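Glucose-binding protein (Thermus thermophilus HB27, PDB 2B3F) binds glucose or galactose and is probably the solute-capturing part of a binding-protein-dependent sugar transport system. Local coordinates at residues A[71-85]-A[103-115]. Residues are numbered along the deposited sequence; the frame is centred on the assembly and turned at random.
Sequences LIGTWVVANRMEDLS and DLISYKGGIWSVP
L84 and I111 bring the two backbones within 5.3 Å, CA to CA, and L84 N donates to I111 O over 2.8 Å. W112 buries more area in this contact than any other residue, 137 Å². Its indole is packed on one face by V76 CG1, 3.7 Å from the centroid of the five-membered ring and 7° off its normal, a CH-pi contact; G110 C lies against the opposite face. With chi1 at 172°, V76 turns CG1 away from its own N, which sets that methyl over the ring while CG2 reaches W112 CB. The ring's rotation is fixed by W112 NE1 donating to Y107 O in the carbonyl plane, with the acceptor in the indole plane as well. At the far rim, M81 O meets CZ3 edge-on. With an alanine at W112, V76 and the M81-D83 backbone would probably face a gap and Y107 O would lose its indole donor. On the neighbouring ring, I72 CG2 sits over the centre of the Y107 face, 3.5 Å from the centroid, a second CH-pi contact. The polar side is organised by D83 OD1, which accepts three bonds: S85 OG near the carboxylate plane on the syn side, S85 N from above it in an Asx turn, and I111 N, 3.1 Å away and 45° out of the plane. Water 2 joins D83 OD2 to G109 O. L84, the N-cap of helix 85-91, lays CD1 on S113 CA at 3.6 Å. The 106-107/110-111 hairpin, closed by a type I' beta turn from Y107 to G110, joins the mixed sheet through strand 110-115 pairing with strand 272-280; helix 69-76 and the loop after it pack against this hairpin and W112, within a periplasmic binding-protein fold.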
loop_
_atom_site.group_PDB
_atom_site.type_symbol
_atom_site.label_atom_id
_atom_site.label_comp_id
_atom_site.label_asym_id
_atom_site.label_seq_id
_atom_site.Cartn_x
_atom_site.Cartn_y
_atom_site.Cartn_z
ATOM N N LEU A 71 7.299 10.293 1.172
ATOM C CA LEU A 71 8.306 10.907 0.298
ATOM C C LEU A 71 8.739 12.271 0.834
ATOM O O LEU A 71 9.927 12.553 0.995
ATOM C CB LEU A 71 7.706 11.094 -1.092
ATOM C CG LEU A 71 8.454 11.929 -2.138
ATOM C CD1 LEU A 71 9.761 11.276 -2.541
ATOM C CD2 LEU A 71 7.536 12.107 -3.329
ATOM N N ILE A 72 7.755 13.126 1.075
ATOM C CA ILE A 72 8.050 14.526 1.372
ATOM C C ILE A 72 8.769 14.689 2.709
ATOM O O ILE A 72 9.787 15.370 2.799
ATOM C CB ILE A 72 6.769 15.391 1.329
ATOM C CG1 ILE A 72 6.133 15.378 -0.073
ATOM C CG2 ILE A 72 7.067 16.829 1.751
ATOM C CD1 ILE A 72 7.059 15.628 -1.230
ATOM N N GLY A 73 8.262 14.016 3.734
ATOM C CA GLY A 73 8.705 14.255 5.099
ATOM C C GLY A 73 10.031 13.632 5.462
ATOM O O GLY A 73 10.534 13.873 6.570
ATOM N N THR A 74 10.601 12.824 4.566
ATOM C CA THR A 74 11.902 12.207 4.851
ATOM C C THR A 74 13.020 12.778 3.970
ATOM O O THR A 74 13.728 13.679 4.427
ATOM C CB THR A 74 11.806 10.682 4.819
ATOM O OG1 THR A 74 10.794 10.273 5.769
ATOM C CG2 THR A 74 13.136 10.048 5.215
ATOM N N TRP A 75 13.192 12.291 2.743
ATOM C CA TRP A 75 14.410 12.655 1.979
ATOM C C TRP A 75 14.269 13.959 1.203
ATOM O O TRP A 75 15.286 14.582 0.870
ATOM C CB TRP A 75 14.943 11.476 1.117
ATOM C CG TRP A 75 15.256 10.307 2.006
ATOM C CD1 TRP A 75 14.656 9.078 2.010
ATOM C CD2 TRP A 75 16.183 10.303 3.088
ATOM N NE1 TRP A 75 15.167 8.308 3.025
ATOM C CE2 TRP A 75 16.101 9.032 3.708
ATOM C CE3 TRP A 75 17.073 11.249 3.606
ATOM C CZ2 TRP A 75 16.882 8.686 4.808
ATOM C CZ3 TRP A 75 17.843 10.906 4.705
ATOM C CH2 TRP A 75 17.739 9.633 5.299
ATOM N N VAL A 76 13.026 14.378 0.956
ATOM C CA VAL A 76 12.758 15.677 0.315
ATOM C C VAL A 76 13.029 16.841 1.266
ATOM O O VAL A 76 13.840 17.743 0.938
ATOM C CB VAL A 76 11.337 15.740 -0.269
ATOM C CG1 VAL A 76 11.015 17.143 -0.758
ATOM C CG2 VAL A 76 11.194 14.717 -1.417
ATOM N N VAL A 77 12.402 16.843 2.443
ATOM C CA VAL A 77 12.659 17.916 3.418
ATOM C C VAL A 77 14.121 17.963 3.852
ATOM O O VAL A 77 14.619 19.017 4.252
ATOM C CB VAL A 77 11.762 17.849 4.691
ATOM C CG1 VAL A 77 10.306 18.086 4.340
ATOM C CG2 VAL A 77 11.941 16.555 5.416
ATOM N N ALA A 78 14.806 16.829 3.771
ATOM C CA ALA A 78 16.228 16.766 4.087
ATOM C C ALA A 78 17.128 17.233 2.938
ATOM O O ALA A 78 18.350 17.186 3.071
ATOM C CB ALA A 78 16.602 15.364 4.518
ATOM N N ASN A 79 16.530 17.651 1.818
ATOM C CA ASN A 79 17.278 18.187 0.680
ATOM C C ASN A 79 18.224 17.150 0.071
ATOM O O ASN A 79 19.348 17.463 -0.317
ATOM C CB ASN A 79 18.022 19.468 1.129
ATOM C CG ASN A 79 17.056 20.571 1.574
ATOM O OD1 ASN A 79 17.108 21.051 2.726
ATOM N ND2 ASN A 79 16.135 20.945 0.680
ATOM N N ARG A 80 17.771 15.897 0.005
ATOM C CA ARG A 80 18.586 14.797 -0.534
ATOM C C ARG A 80 18.131 14.276 -1.895
ATOM O O ARG A 80 18.765 13.374 -2.444
ATOM C CB ARG A 80 18.619 13.629 0.469
ATOM C CG ARG A 80 19.334 13.947 1.755
ATOM C CD ARG A 80 20.844 14.270 1.589
ATOM N NE ARG A 80 21.504 14.362 2.905
ATOM C CZ ARG A 80 22.157 13.357 3.495
ATOM N NH1 ARG A 80 22.259 12.176 2.905
ATOM N NH2 ARG A 80 22.711 13.518 4.695
ATOM N N MET A 81 17.061 14.852 -2.437
ATOM C CA MET A 81 16.504 14.433 -3.710
ATOM C C MET A 81 16.593 15.566 -4.737
ATOM O O MET A 81 16.506 16.748 -4.372
ATOM C CB MET A 81 15.021 14.070 -3.559
ATOM C CG MET A 81 14.697 12.985 -2.528
ATOM S SD MET A 81 15.590 11.469 -2.837
ATOM C CE MET A 81 14.614 10.747 -4.132
ATOM N N GLU A 82 16.724 15.188 -6.010
ATOM C CA GLU A 82 16.683 16.159 -7.107
ATOM C C GLU A 82 15.245 16.489 -7.512
ATOM O O GLU A 82 14.359 15.633 -7.537
ATOM C CB GLU A 82 17.428 15.636 -8.337
ATOM C CG GLU A 82 18.912 15.548 -8.175
ATOM C CD GLU A 82 19.647 15.494 -9.504
ATOM O OE1 GLU A 82 19.123 16.072 -10.491
ATOM O OE2 GLU A 82 20.736 14.873 -9.542
ATOM N N ASP A 83 15.033 17.753 -7.857
ATOM C CA ASP A 83 13.777 18.234 -8.401
ATOM C C ASP A 83 13.635 17.714 -9.821
ATOM O O ASP A 83 14.549 17.879 -10.639
ATOM C CB ASP A 83 13.804 19.772 -8.381
ATOM C CG ASP A 83 12.517 20.412 -8.839
ATOM O OD1 ASP A 83 11.551 19.737 -9.223
ATOM O OD2 ASP A 83 12.480 21.670 -8.814
ATOM N N LEU A 84 12.502 17.073 -10.104
ATOM C CA LEU A 84 12.236 16.427 -11.380
ATOM C C LEU A 84 11.320 17.246 -12.305
ATOM O O LEU A 84 10.873 16.737 -13.322
ATOM C CB LEU A 84 11.589 15.052 -11.149
ATOM C CG LEU A 84 12.355 14.100 -10.221
ATOM C CD1 LEU A 84 11.582 12.785 -10.072
ATOM C CD2 LEU A 84 13.743 13.822 -10.768
ATOM N N SER A 85 11.049 18.501 -11.945
ATOM C CA SER A 85 10.143 19.357 -12.728
ATOM C C SER A 85 10.488 19.392 -14.227
ATOM O O SER A 85 9.602 19.231 -15.075
ATOM C CB SER A 85 10.121 20.775 -12.143
ATOM O OG SER A 85 9.633 20.765 -10.797
ATOM N N ASP A 103 -0.224 16.243 -7.075
ATOM C CA ASP A 103 -0.192 16.964 -5.810
ATOM C C ASP A 103 0.579 16.206 -4.729
ATOM O O ASP A 103 1.336 16.814 -3.996
ATOM C CB ASP A 103 -1.603 17.273 -5.324
ATOM C CG ASP A 103 -2.325 18.311 -6.186
ATOM O OD1 ASP A 103 -1.676 19.076 -6.951
ATOM O OD2 ASP A 103 -3.570 18.372 -6.075
ATOM N N LEU A 104 0.427 14.881 -4.658
ATOM C CA LEU A 104 1.103 14.072 -3.619
ATOM C C LEU A 104 2.605 14.027 -3.751
ATOM O O LEU A 104 3.309 13.770 -2.775
ATOM C CB LEU A 104 0.628 12.622 -3.663
ATOM C CG LEU A 104 -0.745 12.272 -3.150
ATOM C CD1 LEU A 104 -0.974 10.802 -3.363
ATOM C CD2 LEU A 104 -0.890 12.623 -1.668
ATOM N N ILE A 105 3.104 14.229 -4.964
ATOM C CA ILE A 105 4.551 14.161 -5.229
ATOM C C ILE A 105 5.206 15.551 -5.346
ATOM O O ILE A 105 6.417 15.648 -5.579
ATOM C CB ILE A 105 4.861 13.300 -6.497
ATOM C CG1 ILE A 105 4.143 13.864 -7.740
ATOM C CG2 ILE A 105 4.408 11.880 -6.275
ATOM C CD1 ILE A 105 4.468 13.165 -9.032
ATOM N N SER A 106 4.404 16.593 -5.136
ATOM C CA SER A 106 4.813 17.989 -5.318
ATOM C C SER A 106 4.963 18.674 -3.966
ATOM O O SER A 106 4.168 18.435 -3.062
ATOM C CB SER A 106 3.760 18.727 -6.151
ATOM O OG SER A 106 3.725 18.245 -7.484
ATOM N N TYR A 107 5.975 19.525 -3.831
ATOM C CA TYR A 107 6.229 20.220 -2.568
ATOM C C TYR A 107 7.177 21.392 -2.781
ATOM O O TYR A 107 8.243 21.239 -3.397
ATOM C CB TYR A 107 6.852 19.244 -1.564
ATOM C CG TYR A 107 7.116 19.808 -0.176
ATOM C CD1 TYR A 107 6.057 20.138 0.669
ATOM C CD2 TYR A 107 8.418 19.955 0.306
ATOM C CE1 TYR A 107 6.280 20.637 1.946
ATOM C CE2 TYR A 107 8.655 20.451 1.594
ATOM C CZ TYR A 107 7.569 20.793 2.402
ATOM O OH TYR A 107 7.765 21.293 3.680
ATOM N N LYS A 108 6.805 22.546 -2.238
ATOM C CA LYS A 108 7.645 23.745 -2.301
ATOM C C LYS A 108 8.183 24.041 -3.705
ATOM O O LYS A 108 9.351 24.368 -3.884
ATOM C CB LYS A 108 8.776 23.659 -1.277
ATOM C CG LYS A 108 8.257 23.774 0.145
ATOM C CD LYS A 108 9.301 24.284 1.108
ATOM C CE LYS A 108 8.745 24.462 2.520
ATOM N NZ LYS A 108 7.410 25.180 2.579
ATOM N N GLY A 109 7.318 23.922 -4.701
ATOM C CA GLY A 109 7.681 24.266 -6.073
ATOM C C GLY A 109 8.392 23.191 -6.879
ATOM O O GLY A 109 8.707 23.397 -8.061
ATOM N N GLY A 110 8.664 22.036 -6.259
ATOM C CA GLY A 110 9.353 20.935 -6.919
ATOM C C GLY A 110 8.438 19.737 -7.062
ATOM O O GLY A 110 7.361 19.698 -6.483
ATOM N N ILE A 111 8.867 18.787 -7.883
ATOM C CA ILE A 111 8.177 17.501 -8.083
ATOM C C ILE A 111 9.253 16.445 -7.867
ATOM O O ILE A 111 10.331 16.534 -8.454
ATOM C CB ILE A 111 7.567 17.384 -9.491
ATOM C CG1 ILE A 111 6.562 18.513 -9.723
ATOM C CG2 ILE A 111 6.862 16.069 -9.635
ATOM C CD1 ILE A 111 5.984 18.565 -11.113
ATOM N N TRP A 112 8.978 15.461 -6.995
ATOM C CA TRP A 112 10.072 14.735 -6.340
ATOM C C TRP A 112 10.172 13.242 -6.631
ATOM O O TRP A 112 11.160 12.608 -6.251
ATOM C CB TRP A 112 10.027 15.002 -4.825
ATOM C CG TRP A 112 10.069 16.473 -4.520
ATOM C CD1 TRP A 112 9.014 17.272 -4.214
ATOM C CD2 TRP A 112 11.227 17.316 -4.539
ATOM N NE1 TRP A 112 9.443 18.578 -4.012
ATOM C CE2 TRP A 112 10.800 18.627 -4.204
ATOM C CE3 TRP A 112 12.586 17.090 -4.804
ATOM C CZ2 TRP A 112 11.681 19.709 -4.145
ATOM C CZ3 TRP A 112 13.466 18.160 -4.725
ATOM C CH2 TRP A 112 13.006 19.455 -4.393
ATOM N N SER A 113 9.180 12.681 -7.309
ATOM C CA SER A 113 9.255 11.279 -7.741
ATOM C C SER A 113 8.309 11.020 -8.907
ATOM O O SER A 113 7.478 11.875 -9.253
ATOM C CB SER A 113 8.936 10.317 -6.585
ATOM O OG SER A 113 7.574 10.413 -6.250
ATOM N N VAL A 114 8.442 9.838 -9.500
ATOM C CA VAL A 114 7.645 9.425 -10.642
ATOM C C VAL A 114 6.814 8.212 -10.246
ATOM O O VAL A 114 7.381 7.148 -9.960
ATOM C CB VAL A 114 8.541 9.035 -11.836
ATOM C CG1 VAL A 114 7.692 8.690 -13.068
ATOM C CG2 VAL A 114 9.565 10.143 -12.097
ATOM N N PRO A 115 5.484 8.363 -10.215
ATOM C CA PRO A 115 4.612 7.236 -9.863
ATOM C C PRO A 115 4.592 6.143 -10.919
ATOM O O PRO A 115 4.500 6.437 -12.116
ATOM C CB PRO A 115 3.231 7.866 -9.715
ATOM C CG PRO A 115 3.437 9.339 -9.812
ATOM C CD PRO A 115 4.714 9.600 -10.479
HETATM O O HOH W 1 13.780 12.949 -6.970
HETATM O O HOH W 2 10.898 23.549 -9.783
HETATM O O HOH W 3 7.414 22.268 -10.778
#